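Local coordinates for protein 5,10-methylenetetrahydrofolate dehydrogenase (Bombyx mori, PDB 5ZF1) that probably catalyses the NADP+-dependent oxidation of 5,10-methylenetetrahydrofolate to 5,10-methenyltetrahydrofolate in the one-carbon metabolism of the silkworm, at residues I73-L78 and E106-D111; Q83-D88 and D92-Q97; E116-I119 and I125-G128; T141-V146 and V282-H287. All coordinates share one frame; numbering follows the deposited sequence.

Contact 1: residues I73-L78 and E106-D111; sequences ITEEQL and ERRVCD
Glu75 and Arg108 carry the charged part of this contact. Arg108 NH1 donates to Glu75 OE2 at 3.0 Å, and the angle of 170° at the hydrogen makes the bond nearly straight. The carboxylate uses its syn lone pair, and OE2 lies in the guanidinium plane; the two planes are turned 60° from each other, and NH1 alone of the guanidinium nitrogens bonds Glu75. With Glu75 CG anti to the backbone N (chi1 -175°), the extended chain spans the gap between the helices. The other oxygen, Glu75 OE1, accepts from Asn105 N, while Asn105 OD1 accepts from Arg108 N.

Beneath the salt bridge lies an apolar touch: Leu78 CD2 meets Val109 CG2 at 4.1 Å, the side chains crossing at about a right angle. Helices 75-87 and 106-112 thus sit side by side on one face of the three-stranded parallel sheet of the catalytic domain, Leu78 reaching Ile38 and Val109 reaching Val96.

At the start of helix 75-87, Thr74 and Gln77 form a capping box, with Gln77 N bonded to Thr74 OG1 at 3.0 Å and Thr74 N to Gln77 OE1 at 2.7 Å. Along helix 106-112, Arg107 grips Asp111 side-on through NE and NH2.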
loop_
_atom_site.group_PDB
_atom_site.type_symbol
_atom_site.label_atom_id
_atom_site.label_comp_id
_atom_site.label_asym_id
_atom_site.label_seq_id
_atom_site.Cartn_x
_atom_site.Cartn_y
_atom_site.Cartn_z
ATOM N N ILE B 73 -26.133 19.284 -3.746
ATOM C CA ILE B 73 -25.186 19.964 -2.870
ATOM C C ILE B 73 -23.868 20.159 -3.610
ATOM O O ILE B 73 -23.437 19.301 -4.390
ATOM C CB ILE B 73 -24.987 19.169 -1.567
ATOM C CG1 ILE B 73 -24.015 19.890 -0.635
ATOM C CG2 ILE B 73 -24.460 17.774 -1.853
ATOM C CD1 ILE B 73 -23.842 19.217 0.722
ATOM N N THR B 74 -23.237 21.309 -3.396
ATOM C CA THR B 74 -21.952 21.541 -4.035
ATOM C C THR B 74 -20.827 20.920 -3.214
ATOM O O THR B 74 -20.947 20.703 -2.003
ATOM C CB THR B 74 -21.674 23.034 -4.224
ATOM O OG1 THR B 74 -21.278 23.611 -2.973
ATOM C CG2 THR B 74 -22.904 23.755 -4.754
ATOM N N GLU B 75 -19.721 20.639 -3.901
ATOM C CA GLU B 75 -18.532 20.129 -3.232
ATOM C C GLU B 75 -18.092 21.054 -2.104
ATOM O O GLU B 75 -17.724 20.590 -1.017
ATOM C CB GLU B 75 -17.416 19.938 -4.258
ATOM C CG GLU B 75 -16.155 19.308 -3.716
ATOM C CD GLU B 75 -15.169 18.976 -4.815
ATOM O OE1 GLU B 75 -15.548 18.259 -5.768
ATOM O OE2 GLU B 75 -14.020 19.452 -4.735
ATOM N N GLU B 76 -18.148 22.368 -2.332
ATOM C CA GLU B 76 -17.784 23.311 -1.278
ATOM C C GLU B 76 -18.715 23.198 -0.076
ATOM O O GLU B 76 -18.279 23.381 1.066
ATOM C CB GLU B 76 -17.789 24.742 -1.825
ATOM C CG GLU B 76 -16.764 25.021 -2.928
ATOM C CD GLU B 76 -17.111 24.370 -4.265
ATOM O OE1 GLU B 76 -18.210 23.784 -4.390
ATOM O OE2 GLU B 76 -16.280 24.446 -5.195
ATOM N N GLN B 77 -19.995 22.899 -0.308
ATOM C CA GLN B 77 -20.919 22.738 0.810
ATOM C C GLN B 77 -20.659 21.438 1.562
ATOM O O GLN B 77 -20.745 21.405 2.795
ATOM C CB GLN B 77 -22.363 22.777 0.318
ATOM C CG GLN B 77 -22.849 24.126 -0.160
ATOM C CD GLN B 77 -24.165 24.016 -0.898
ATOM O OE1 GLN B 77 -24.405 23.050 -1.622
ATOM N NE2 GLN B 77 -25.032 25.001 -0.708
ATOM N N LEU B 78 -20.363 20.356 0.842
ATOM C CA LEU B 78 -20.084 19.090 1.509
ATOM C C LEU B 78 -18.819 19.184 2.350
ATOM O O LEU B 78 -18.797 18.764 3.514
ATOM C CB LEU B 78 -19.970 17.967 0.481
ATOM C CG LEU B 78 -19.725 16.569 1.053
ATOM C CD1 LEU B 78 -20.706 16.251 2.182
ATOM C CD2 LEU B 78 -19.802 15.521 -0.042
ATOM N N GLU B 106 -14.524 12.514 -5.252
ATOM C CA GLU B 106 -14.529 11.604 -4.107
ATOM C C GLU B 106 -13.212 11.655 -3.348
ATOM O O GLU B 106 -13.185 11.517 -2.119
ATOM C CB GLU B 106 -14.808 10.179 -4.573
ATOM C CG GLU B 106 -15.233 9.234 -3.463
ATOM C CD GLU B 106 -15.417 7.811 -3.957
ATOM O OE1 GLU B 106 -14.449 7.023 -3.894
ATOM O OE2 GLU B 106 -16.535 7.479 -4.407
ATOM N N ARG B 107 -12.105 11.836 -4.068
ATOM C CA ARG B 107 -10.793 11.909 -3.435
ATOM C C ARG B 107 -10.709 13.077 -2.459
ATOM O O ARG B 107 -10.200 12.926 -1.340
ATOM C CB ARG B 107 -9.713 12.025 -4.512
ATOM C CG ARG B 107 -8.298 11.812 -4.030
ATOM C CD ARG B 107 -8.087 10.373 -3.609
ATOM N NE ARG B 107 -8.027 10.285 -2.158
ATOM C CZ ARG B 107 -8.180 9.163 -1.473
ATOM N NH1 ARG B 107 -8.392 8.024 -2.111
ATOM N NH2 ARG B 107 -8.118 9.192 -0.154
ATOM N N ARG B 108 -11.210 14.251 -2.858
ATOM C CA ARG B 108 -11.185 15.405 -1.965
ATOM C C ARG B 108 -12.045 15.158 -0.735
ATOM O O ARG B 108 -11.689 15.570 0.379
ATOM C CB ARG B 108 -11.661 16.659 -2.705
ATOM C CG ARG B 108 -10.534 17.568 -3.162
ATOM C CD ARG B 108 -11.047 18.695 -4.044
ATOM N NE ARG B 108 -10.082 19.045 -5.081
ATOM C CZ ARG B 108 -10.398 19.609 -6.242
ATOM N NH1 ARG B 108 -11.665 19.892 -6.521
ATOM N NH2 ARG B 108 -9.448 19.890 -7.124
ATOM N N VAL B 109 -13.175 14.478 -0.919
ATOM C CA VAL B 109 -14.062 14.173 0.199
ATOM C C VAL B 109 -13.361 13.267 1.200
ATOM O O VAL B 109 -13.348 13.535 2.410
ATOM C CB VAL B 109 -15.360 13.536 -0.319
ATOM C CG1 VAL B 109 -16.256 13.129 0.844
ATOM C CG2 VAL B 109 -16.073 14.496 -1.259
ATOM N N CYS B 110 -12.781 12.172 0.712
ATOM C CA CYS B 110 -12.104 11.230 1.603
ATOM C C CYS B 110 -11.030 11.931 2.423
ATOM O O CYS B 110 -10.891 11.675 3.625
ATOM C CB CYS B 110 -11.491 10.081 0.795
ATOM S SG CYS B 110 -12.669 8.889 0.092
ATOM N N ASP B 111 -10.282 12.847 1.801
ATOM C CA ASP B 111 -9.154 13.490 2.456
ATOM C C ASP B 111 -9.550 14.712 3.274
ATOM O O ASP B 111 -8.709 15.244 4.009
ATOM C CB ASP B 111 -8.086 13.859 1.415
ATOM C CG ASP B 111 -7.485 12.634 0.745
ATOM O OD1 ASP B 111 -7.523 11.550 1.360
ATOM O OD2 ASP B 111 -6.949 12.739 -0.387
#

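Contact 2: residues Q83-D88 and D92-Q97; sequences QNLNED and DGILVQ
Ile94 drives the end of its side chain against helix 75-87, between Leu85 and Asn86. Its CD1 lies 3.6 Å from Leu85 CB and 3.3 Å from Asn86 OD1, and its CG1 is 3.9 Å from Leu85 CB. One methyl therefore touches two successive residues of the helix, which is the evidence for close packing at this point. The torsion explains the reach: CG1 stands anti to the carbonyl carbon of Ile94 (chi1 -61°), sending the longer branch to the helix. Leu85 offers its CB to this methyl and also touches Arg36 and Ile38 of strand 34-40.

Asn86 starts away from the strand, but its amide turns back across the isoleucine at about a right angle. That amide is held from several directions: ND2 donates to Ala112 O and, at 2.9 Å, to Gln83 OE1, whereas OD1 accepts from Ala114 N. Such bonds hold the amide fixed beside an apolar methyl.

The far side of the helix is different. Gln83, Asn84 and Glu87 are exposed and make no touch with the strand; the link there from Gln83 NE2 to Glu87 OE2 is weak at 3.4 Å. Strand 93-96, by contrast, is buried and paired with strand 34-40. Since helix 75-87 runs from strand 63-69 to strand 93-96, both parallel to the strand 34-40 between them, the contact closes the second half of a beta-alpha-beta crossover in the alpha/beta catalytic domain.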
loop_
_atom_site.group_PDB
_atom_site.type_symbol
_atom_site.label_atom_id
_atom_site.label_comp_id
_atom_site.label_asym_id
_atom_site.label_seq_id
_atom_site.Cartn_x
_atom_site.Cartn_y
_atom_site.Cartn_z
ATOM N N GLN B 83 -15.843 19.711 7.578
ATOM C CA GLN B 83 -14.911 20.444 8.429
ATOM C C GLN B 83 -15.566 20.876 9.732
ATOM O O GLN B 83 -14.902 20.914 10.773
ATOM C CB GLN B 83 -14.335 21.653 7.683
ATOM C CG GLN B 83 -13.184 22.358 8.420
ATOM C CD GLN B 83 -11.966 21.456 8.671
ATOM O OE1 GLN B 83 -11.809 20.403 8.051
ATOM N NE2 GLN B 83 -11.096 21.880 9.580
ATOM N N ASN B 84 -16.866 21.188 9.704
ATOM C CA ASN B 84 -17.589 21.465 10.944
ATOM C C ASN B 84 -17.635 20.237 11.848
ATOM O O ASN B 84 -17.441 20.342 13.066
ATOM C CB ASN B 84 -19.006 21.941 10.630
ATOM C CG ASN B 84 -19.044 23.386 10.166
ATOM O OD1 ASN B 84 -18.051 23.918 9.667
ATOM N ND2 ASN B 84 -20.196 24.028 10.328
ATOM N N LEU B 85 -17.920 19.066 11.272
ATOM C CA LEU B 85 -17.909 17.835 12.059
ATOM C C LEU B 85 -16.508 17.521 12.563
ATOM O O LEU B 85 -16.348 16.994 13.674
ATOM C CB LEU B 85 -18.456 16.681 11.220
ATOM C CG LEU B 85 -19.930 16.785 10.826
ATOM C CD1 LEU B 85 -20.284 15.774 9.750
ATOM C CD2 LEU B 85 -20.818 16.582 12.054
ATOM N N ASN B 86 -15.482 17.868 11.770
ATOM C CA ASN B 86 -14.100 17.707 12.209
ATOM C C ASN B 86 -13.837 18.478 13.496
ATOM O O ASN B 86 -13.145 17.986 14.389
ATOM C CB ASN B 86 -13.137 18.176 11.116
ATOM C CG ASN B 86 -13.005 17.188 9.960
ATOM O OD1 ASN B 86 -13.391 16.018 10.059
ATOM N ND2 ASN B 86 -12.444 17.666 8.848
ATOM N N GLU B 87 -14.380 19.689 13.614
ATOM C CA GLU B 87 -14.098 20.540 14.764
ATOM C C GLU B 87 -15.063 20.336 15.928
ATOM O O GLU B 87 -14.885 20.965 16.974
ATOM C CB GLU B 87 -14.099 22.011 14.340
ATOM C CG GLU B 87 -13.137 22.309 13.208
ATOM C CD GLU B 87 -13.364 23.673 12.582
ATOM O OE1 GLU B 87 -14.342 24.351 12.958
ATOM O OE2 GLU B 87 -12.558 24.068 11.713
ATOM N N ASP B 88 -16.056 19.464 15.781
ATOM C CA ASP B 88 -17.058 19.221 16.815
ATOM C C ASP B 88 -16.589 18.086 17.723
ATOM O O ASP B 88 -16.645 16.914 17.341
ATOM C CB ASP B 88 -18.396 18.893 16.157
ATOM C CG ASP B 88 -19.534 18.789 17.155
ATOM O OD1 ASP B 88 -19.268 18.638 18.367
ATOM O OD2 ASP B 88 -20.697 18.861 16.718
ATOM N N ASP B 92 -17.226 11.651 17.240
ATOM C CA ASP B 92 -16.041 10.802 17.236
ATOM C C ASP B 92 -15.742 10.214 15.868
ATOM O O ASP B 92 -14.572 9.967 15.548
ATOM C CB ASP B 92 -16.200 9.650 18.236
ATOM C CG ASP B 92 -16.431 10.134 19.646
ATOM O OD1 ASP B 92 -15.744 11.082 20.073
ATOM O OD2 ASP B 92 -17.310 9.565 20.321
ATOM N N GLY B 93 -16.769 9.977 15.062
ATOM C CA GLY B 93 -16.584 9.339 13.774
ATOM C C GLY B 93 -17.418 9.980 12.693
ATOM O O GLY B 93 -18.553 10.393 12.939
ATOM N N ILE B 94 -16.863 10.079 11.491
ATOM C CA ILE B 94 -17.544 10.674 10.351
ATOM C C ILE B 94 -17.472 9.695 9.194
ATOM O O ILE B 94 -16.387 9.205 8.858
ATOM C CB ILE B 94 -16.920 12.017 9.934
ATOM C CG1 ILE B 94 -17.007 13.041 11.067
ATOM C CG2 ILE B 94 -17.599 12.527 8.657
ATOM C CD1 ILE B 94 -15.922 14.128 11.014
ATOM N N LEU B 95 -18.623 9.413 8.590
ATOM C CA LEU B 95 -18.718 8.600 7.386
ATOM C C LEU B 95 -19.449 9.385 6.311
ATOM O O LEU B 95 -20.410 10.100 6.602
ATOM C CB LEU B 95 -19.489 7.299 7.629
ATOM C CG LEU B 95 -18.926 6.095 8.368
ATOM C CD1 LEU B 95 -19.951 4.961 8.303
ATOM C CD2 LEU B 95 -17.587 5.648 7.783
ATOM N N VAL B 96 -19.005 9.240 5.070
ATOM C CA VAL B 96 -19.758 9.716 3.913
ATOM C C VAL B 96 -20.196 8.494 3.120
ATOM O O VAL B 96 -19.360 7.685 2.696
ATOM C CB VAL B 96 -18.929 10.687 3.056
ATOM C CG1 VAL B 96 -19.741 11.171 1.858
ATOM C CG2 VAL B 96 -18.495 11.871 3.900
ATOM N N GLN B 97 -21.506 8.333 2.947
ATOM C CA GLN B 97 -22.021 7.206 2.176
ATOM C C GLN B 97 -21.545 7.310 0.730
ATOM O O GLN B 97 -21.666 8.366 0.097
ATOM C CB GLN B 97 -23.548 7.170 2.236
ATOM C CG GLN B 97 -24.193 6.014 1.482
ATOM C CD GLN B 97 -23.817 4.666 2.060
ATOM O OE1 GLN B 97 -23.908 4.451 3.267
ATOM N NE2 GLN B 97 -23.407 3.743 1.199
#

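Contact 3: residues E116-I119 and I125-G128; sequences EKDI and INIG
The inverse gamma turn centred on Asp118, in the loop between helices 106-112 and 124-131, faces Asn126 of the second of these helices. The CA atoms of Asp118 and Asn126 are 8.1 Å apart, a gap bridged by the two polar side chains. Asn126 ND2 donates to Asp118 OD2 at 2.9 Å, with 157° at the hydrogen. The oxygen is met on its anti side and somewhat out of the carboxylate plane, while it lies close to the plane of the asparagine amide. The carboxylate and amide planes are nearly parallel, 15° apart, and the chains slide past each other in opposite directions, which also brings Asn126 ND2 to 3.3 Å from Asp118 CB.

Asp118 CG is anti to the backbone N (chi1 171°), and this directs the carboxylate to the helix. Each bonding atom has a second mate: OD2 also accepts from His123 N, just ahead of the helix, and ND2 also donates to Pro115 O. Both residues are buried, and OD2 and ND2 thus have two partners each. An alanine in place of Asp118 would probably leave His123 N without this acceptor and the Asn126 amide less firmly held, with Pro115 O as the one remaining partner of the two described for ND2.

On neighbouring positions of the same helix, Ile125 and Ile127 pack on Ile125 and Val132 of the second subunit. The arrangement is an inverse gamma turn hydrogen-bonded through its central side chain to the first turn of helix 124-131, beside the subunit interface.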
loop_
_atom_site.group_PDB
_atom_site.type_symbol
_atom_site.label_atom_id
_atom_site.label_comp_id
_atom_site.label_asym_id
_atom_site.label_seq_id
_atom_site.Cartn_x
_atom_site.Cartn_y
_atom_site.Cartn_z
ATOM N N GLU B 116 -8.321 11.135 12.290
ATOM C CA GLU B 116 -8.668 10.600 13.599
ATOM C C GLU B 116 -10.138 10.214 13.719
ATOM O O GLU B 116 -10.486 9.467 14.648
ATOM C CB GLU B 116 -8.327 11.634 14.681
ATOM C CG GLU B 116 -6.844 11.993 14.775
ATOM C CD GLU B 116 -6.399 13.091 13.802
ATOM O OE1 GLU B 116 -7.234 13.618 13.026
ATOM O OE2 GLU B 116 -5.194 13.431 13.823
ATOM N N LYS B 117 -10.994 10.725 12.833
ATOM C CA LYS B 117 -12.428 10.431 12.803
ATOM C C LYS B 117 -12.841 9.682 11.538
ATOM O O LYS B 117 -14.035 9.534 11.272
ATOM C CB LYS B 117 -13.243 11.725 12.924
ATOM C CG LYS B 117 -12.838 12.634 14.081
ATOM C CD LYS B 117 -13.794 13.829 14.184
ATOM C CE LYS B 117 -13.416 14.754 15.326
ATOM N NZ LYS B 117 -14.575 15.640 15.707
ATOM N N ASP B 118 -11.880 9.202 10.746
ATOM C CA ASP B 118 -12.166 8.648 9.422
ATOM C C ASP B 118 -12.503 7.163 9.559
ATOM O O ASP B 118 -11.671 6.280 9.363
ATOM C CB ASP B 118 -10.967 8.889 8.510
ATOM C CG ASP B 118 -11.068 8.167 7.179
ATOM O OD1 ASP B 118 -12.189 8.054 6.632
ATOM O OD2 ASP B 118 -9.989 7.743 6.677
ATOM N N ILE B 119 -13.775 6.889 9.873
ATOM C CA ILE B 119 -14.183 5.527 10.210
ATOM C C ILE B 119 -14.035 4.577 9.024
ATOM O O ILE B 119 -13.789 3.383 9.218
ATOM C CB ILE B 119 -15.631 5.553 10.741
ATOM C CG1 ILE B 119 -15.708 6.490 11.933
ATOM C CG2 ILE B 119 -16.132 4.154 11.075
ATOM C CD1 ILE B 119 -14.697 6.195 12.990
ATOM N N ILE B 125 -3.754 9.438 4.745
ATOM C CA ILE B 125 -2.921 9.189 5.919
ATOM C C ILE B 125 -3.244 7.830 6.523
ATOM O O ILE B 125 -2.347 7.094 6.945
ATOM C CB ILE B 125 -3.077 10.323 6.949
ATOM C CG1 ILE B 125 -2.385 11.596 6.430
ATOM C CG2 ILE B 125 -2.502 9.918 8.298
ATOM C CD1 ILE B 125 -2.656 12.850 7.268
ATOM N N ASN B 126 -4.524 7.467 6.573
ATOM C CA ASN B 126 -4.860 6.160 7.133
ATOM C C ASN B 126 -4.445 5.033 6.198
ATOM O O ASN B 126 -3.968 3.983 6.652
ATOM C CB ASN B 126 -6.356 6.075 7.447
ATOM C CG ASN B 126 -6.743 6.904 8.671
ATOM O OD1 ASN B 126 -5.966 7.024 9.615
ATOM N ND2 ASN B 126 -7.955 7.465 8.661
ATOM N N ILE B 127 -4.617 5.228 4.892
ATOM C CA ILE B 127 -4.176 4.225 3.931
ATOM C C ILE B 127 -2.664 4.104 3.968
ATOM O O ILE B 127 -2.108 2.998 3.912
ATOM C CB ILE B 127 -4.677 4.589 2.521
ATOM C CG1 ILE B 127 -6.204 4.455 2.446
ATOM C CG2 ILE B 127 -3.988 3.714 1.449
ATOM C CD1 ILE B 127 -6.692 3.019 2.410
ATOM N N GLY B 128 -1.972 5.242 4.070
ATOM C CA GLY B 128 -0.523 5.202 4.167
ATOM C C GLY B 128 -0.039 4.386 5.350
ATOM O O GLY B 128 0.871 3.566 5.220
#

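Contact 4: residues T141-V146 and V282-H287; sequences TALAVV and VAMLMH
Ala144 and Met284 mark the place where helices 140-151 and 277-298 cross: their CA atoms are 6.1 Å apart, the axes of the two segments approach to 8.4 Å, and their directions differ by 105°. This steep crossing confines the touching surface to a small patch of four residues.

Small Ala144 permits the approach. Met284 CG comes to 3.6 Å from Ala144 N and to 3.9 Å from Ala144 CB, so the methionine lies against the backbone as well as the methyl. Its chain then folds at chi2 (-60°), carrying the sulfur across Leu143, where Met284 SD is 3.7 Å from Leu143 CG. A further contact follows about one turn along, where Leu143 CD2 lies 3.7 Å from His287 ND1. Met284 also touches Ile14, so it packs against helices 140-151 and 7-26 from its place on helix 277-298. An alanine here would probably open a gap beside Leu143 and Ala144, leaving the leucine branches without the sulfur they rest on.

Polar links play no part between the two segments. The crossing, near the centre of the chain, is consistent with the helical connection between the catalytic and Rossmann domains in this family.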
loop_
_atom_site.group_PDB
_atom_site.type_symbol
_atom_site.label_atom_id
_atom_site.label_comp_id
_atom_site.label_asym_id
_atom_site.label_seq_id
_atom_site.Cartn_x
_atom_site.Cartn_y
_atom_site.Cartn_z
ATOM N N THR B 141 -14.568 -3.293 5.033
ATOM C CA THR B 141 -14.762 -4.550 4.315
ATOM C C THR B 141 -13.487 -5.384 4.326
ATOM O O THR B 141 -13.531 -6.605 4.516
ATOM C CB THR B 141 -15.225 -4.274 2.880
ATOM O OG1 THR B 141 -16.483 -3.593 2.903
ATOM C CG2 THR B 141 -15.412 -5.580 2.115
ATOM N N ALA B 142 -12.334 -4.743 4.133
ATOM C CA ALA B 142 -11.078 -5.474 4.232
ATOM C C ALA B 142 -10.890 -6.037 5.633
ATOM O O ALA B 142 -10.492 -7.195 5.808
ATOM C CB ALA B 142 -9.906 -4.562 3.843
ATOM N N LEU B 143 -11.199 -5.242 6.652
ATOM C CA LEU B 143 -11.079 -5.739 8.012
ATOM C C LEU B 143 -12.039 -6.893 8.257
ATOM O O LEU B 143 -11.716 -7.835 8.997
ATOM C CB LEU B 143 -11.324 -4.586 8.993
ATOM C CG LEU B 143 -10.948 -4.734 10.462
ATOM C CD1 LEU B 143 -9.482 -5.133 10.628
ATOM C CD2 LEU B 143 -11.228 -3.395 11.157
ATOM N N ALA B 144 -13.223 -6.842 7.641
ATOM C CA ALA B 144 -14.195 -7.922 7.787
ATOM C C ALA B 144 -13.658 -9.234 7.225
ATOM O O ALA B 144 -13.779 -10.292 7.857
ATOM C CB ALA B 144 -15.510 -7.540 7.102
ATOM N N VAL B 145 -13.079 -9.192 6.022
ATOM C CA VAL B 145 -12.468 -10.390 5.447
ATOM C C VAL B 145 -11.402 -10.952 6.372
ATOM O O VAL B 145 -11.380 -12.156 6.663
ATOM C CB VAL B 145 -11.886 -10.074 4.058
ATOM C CG1 VAL B 145 -11.022 -11.243 3.574
ATOM C CG2 VAL B 145 -13.007 -9.814 3.124
ATOM N N VAL B 146 -10.494 -10.092 6.840
ATOM C CA VAL B 146 -9.428 -10.538 7.726
ATOM C C VAL B 146 -10.015 -11.147 8.995
ATOM O O VAL B 146 -9.527 -12.166 9.498
ATOM C CB VAL B 146 -8.476 -9.366 8.034
ATOM C CG1 VAL B 146 -7.668 -9.632 9.303
ATOM C CG2 VAL B 146 -7.561 -9.122 6.863
ATOM N N VAL B 282 -20.464 -3.859 8.386
ATOM C CA VAL B 282 -21.109 -2.924 9.302
ATOM C C VAL B 282 -20.581 -3.111 10.722
ATOM O O VAL B 282 -20.321 -2.132 11.432
ATOM C CB VAL B 282 -22.639 -3.081 9.222
ATOM C CG1 VAL B 282 -23.304 -2.352 10.355
ATOM C CG2 VAL B 282 -23.142 -2.515 7.897
ATOM N N ALA B 283 -20.392 -4.369 11.145
ATOM C CA ALA B 283 -19.812 -4.637 12.461
ATOM C C ALA B 283 -18.409 -4.060 12.566
ATOM O O ALA B 283 -18.027 -3.521 13.608
ATOM C CB ALA B 283 -19.783 -6.140 12.737
ATOM N N MET B 284 -17.625 -4.152 11.488
ATOM C CA MET B 284 -16.288 -3.570 11.529
ATOM C C MET B 284 -16.318 -2.049 11.528
ATOM O O MET B 284 -15.421 -1.426 12.107
ATOM C CB MET B 284 -15.455 -4.095 10.361
ATOM C CG MET B 284 -15.104 -5.552 10.487
ATOM S SD MET B 284 -14.155 -5.903 11.963
ATOM C CE MET B 284 -15.413 -6.756 12.856
ATOM N N LEU B 285 -17.314 -1.422 10.874
ATOM C CA LEU B 285 -17.478 0.023 11.014
ATOM C C LEU B 285 -17.712 0.402 12.471
ATOM O O LEU B 285 -17.236 1.443 12.936
ATOM C CB LEU B 285 -18.649 0.530 10.168
ATOM C CG LEU B 285 -18.481 0.608 8.650
ATOM C CD1 LEU B 285 -19.808 0.954 7.989
ATOM C CD2 LEU B 285 -17.392 1.622 8.291
ATOM N N MET B 286 -18.466 -0.425 13.196
ATOM C CA MET B 286 -18.696 -0.160 14.616
ATOM C C MET B 286 -17.414 -0.333 15.416
ATOM O O MET B 286 -17.111 0.475 16.310
ATOM C CB MET B 286 -19.801 -1.084 15.138
ATOM C CG MET B 286 -21.146 -0.846 14.468
ATOM S SD MET B 286 -21.687 0.876 14.514
ATOM C CE MET B 286 -21.916 1.217 12.767
ATOM N N HIS B 287 -16.645 -1.381 15.104
ATOM C CA HIS B 287 -15.322 -1.536 15.692
ATOM C C HIS B 287 -14.474 -0.289 15.476
ATOM O O HIS B 287 -13.794 0.190 16.397
ATOM C CB HIS B 287 -14.631 -2.767 15.096
ATOM C CG HIS B 287 -13.172 -2.849 15.416
ATOM N ND1 HIS B 287 -12.200 -2.302 14.605
ATOM C CD2 HIS B 287 -12.523 -3.362 16.487
ATOM C CE1 HIS B 287 -11.012 -2.515 15.144
ATOM N NE2 HIS B 287 -11.181 -3.152 16.287
#

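In the fold
Contacts 1 and 2 share helix 75-87, with contact 2 nested in the loop that contact 1 closes; their centres are 12 Å apart and Val109 touches Val96. Contacts 3 and 4 then follow in series along the chain. Contact 3, centred about 12 Å from contact 2, is stitched to it by Lys117, whose backbone O pairs with Ile94 N and whose NZ probably bonds Leu85 O. Contact 4 lies about 24 Å from contact 1, centre to centre, but meets contact 2 through Leu285 on Leu95, and contact 3 through Leu285 and Ile119. Contacts thus run on from the three-stranded sheet of the catalytic domain to the helices that probably join it to the Rossmann domain.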